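Local coordinates for protein FG41 Malonate Semialdehyde Decarboxylase (PDB 3MLC) that belongs to the tautomerase superfamily of small trimeric enzymes built on a beta-alpha-beta fold, at residues A[6-11]-A[63-68]. Sequence-based numbering, arbitrary orientation.
Sequences DLTSDR and PSVVII
D6 and I67 face each other across two antiparallel strands as a hydrogen-bonded pair: D6 N donates a hydrogen bond to I67 O at 2.7 Å, and I67 N donates one to D6 O at 2.8 Å. This is the close-packed end of the contact, and it illustrates how a strand pair that parts at its end can still be held, by a water and by side chains. Beyond the pair, the CA of L7 directs its hydrogen at V65 O, while L7 CB lies against V66 CG2. At the inverse gamma turn centred on S64 the segment 63-68 leaves the strand pairing, and a water bridges the two segments, accepting from T8 N and R11 NE and donating to V65 O. R11, extended from CG to NE, brings its guanidinium to the S64 carbonyl. Its NH2 meets S64 O at 2.7 Å, in the carbonyl plane and on a lone pair, with the oxygen at the guanidinium edge; V66 CG2 sits over one face, toward the rim, and the two contacts probably help fix the group's orientation. Toward solvent the type I turn T8-R11 brings exposed D10 back over the strand end. D10 OD2 is modelled 2.4 Å from S64 OG and OD1 2.5 Å from T8 OG1, hydrogen bonds whose shortness makes their exact geometry doubtful; T8 OG1 stands between its backbone N and carbonyl carbon (chi1 62°). T8 CG2 comes to 3.3 Å from P63 O. Strands 2-8 and 66-73 are the central pair of the four-stranded sheet, flanked by 39-45 and 102-109. L7 and I68 pack on helix 14-31, whereas D6, bonded to H45 and salt-bridged to R4 of a neighbouring subunit, joins I67 in packing against I41 of that subunit.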
# COMPACT_ATOMS: atom_id res chain seq x y z
N ASP A 6 -8.95 -1.75 4.20
CA ASP A 6 -9.16 -3.12 3.77
C ASP A 6 -10.00 -3.85 4.78
O ASP A 6 -9.66 -3.90 5.96
CB ASP A 6 -7.83 -3.83 3.53
CG ASP A 6 -7.16 -3.38 2.25
OD1 ASP A 6 -7.16 -4.15 1.26
OD2 ASP A 6 -6.60 -2.27 2.24
N LEU A 7 -11.11 -4.41 4.32
CA LEU A 7 -12.08 -5.05 5.20
C LEU A 7 -12.61 -6.34 4.58
O LEU A 7 -12.19 -6.74 3.49
CB LEU A 7 -13.21 -4.07 5.60
CG LEU A 7 -14.09 -3.34 4.58
CD1 LEU A 7 -15.11 -2.52 5.32
CD2 LEU A 7 -13.30 -2.42 3.69
N THR A 8 -13.51 -7.01 5.29
CA THR A 8 -14.02 -8.30 4.83
C THR A 8 -15.38 -8.13 4.14
O THR A 8 -16.06 -7.12 4.36
CB THR A 8 -14.06 -9.34 5.97
OG1 THR A 8 -14.94 -8.88 6.99
CG2 THR A 8 -12.67 -9.56 6.57
N SER A 9 -15.76 -9.11 3.31
CA SER A 9 -16.90 -9.01 2.38
C SER A 9 -18.27 -9.43 2.96
O SER A 9 -19.28 -9.38 2.26
CB SER A 9 -16.62 -9.83 1.11
OG SER A 9 -16.44 -11.20 1.43
N ASP A 10 -18.28 -9.80 4.22
CA ASP A 10 -19.50 -9.98 4.97
C ASP A 10 -20.19 -8.69 5.31
O ASP A 10 -21.35 -8.68 5.64
CB ASP A 10 -19.21 -10.73 6.25
CG ASP A 10 -17.99 -10.23 6.95
OD1 ASP A 10 -16.97 -10.13 6.29
OD2 ASP A 10 -18.02 -9.98 8.16
N ARG A 11 -19.45 -7.59 5.22
CA ARG A 11 -20.01 -6.27 5.51
C ARG A 11 -20.63 -5.65 4.26
O ARG A 11 -20.26 -5.99 3.14
CB ARG A 11 -18.93 -5.35 6.08
CG ARG A 11 -18.19 -5.92 7.27
CD ARG A 11 -17.42 -4.84 8.02
NE ARG A 11 -16.79 -5.36 9.23
CZ ARG A 11 -17.11 -4.97 10.46
NH1 ARG A 11 -18.05 -4.05 10.64
NH2 ARG A 11 -16.49 -5.49 11.51
N PRO A 63 -13.80 -12.39 12.82
CA PRO A 63 -13.21 -12.42 11.47
C PRO A 63 -13.48 -11.17 10.63
O PRO A 63 -12.89 -11.04 9.55
CB PRO A 63 -13.85 -13.67 10.84
CG PRO A 63 -15.08 -13.93 11.63
CD PRO A 63 -14.81 -13.45 13.02
N SER A 64 -14.34 -10.27 11.10
CA SER A 64 -14.70 -9.06 10.37
C SER A 64 -13.76 -7.89 10.70
O SER A 64 -14.19 -6.85 11.19
CB SER A 64 -16.15 -8.66 10.69
OG SER A 64 -17.05 -9.68 10.33
N VAL A 65 -12.47 -8.09 10.43
CA VAL A 65 -11.44 -7.10 10.75
C VAL A 65 -11.38 -5.96 9.72
O VAL A 65 -11.53 -6.20 8.52
CB VAL A 65 -10.07 -7.77 10.89
CG1 VAL A 65 -10.03 -8.61 12.17
CG2 VAL A 65 -9.80 -8.66 9.70
N VAL A 66 -11.19 -4.73 10.21
CA VAL A 66 -11.03 -3.56 9.36
C VAL A 66 -9.61 -3.05 9.54
O VAL A 66 -9.23 -2.67 10.63
CB VAL A 66 -12.03 -2.43 9.73
CG1 VAL A 66 -11.91 -1.22 8.79
CG2 VAL A 66 -13.45 -2.97 9.73
N ILE A 67 -8.83 -3.06 8.45
CA ILE A 67 -7.47 -2.55 8.48
C ILE A 67 -7.44 -1.22 7.76
O ILE A 67 -7.90 -1.11 6.62
CB ILE A 67 -6.43 -3.55 7.85
CG1 ILE A 67 -6.47 -4.90 8.59
CG2 ILE A 67 -5.01 -2.96 7.89
CD1 ILE A 67 -5.36 -5.84 8.22
N ILE A 68 -6.87 -0.22 8.43
CA ILE A 68 -6.88 1.16 7.97
C ILE A 68 -5.44 1.64 7.90
O ILE A 68 -4.76 1.68 8.90
CB ILE A 68 -7.74 2.06 8.92
CG1 ILE A 68 -9.21 1.63 8.90
CG2 ILE A 68 -7.60 3.54 8.57
CD1 ILE A 68 -9.97 1.94 10.20
O HOH W 1 -14.66 -6.47 7.86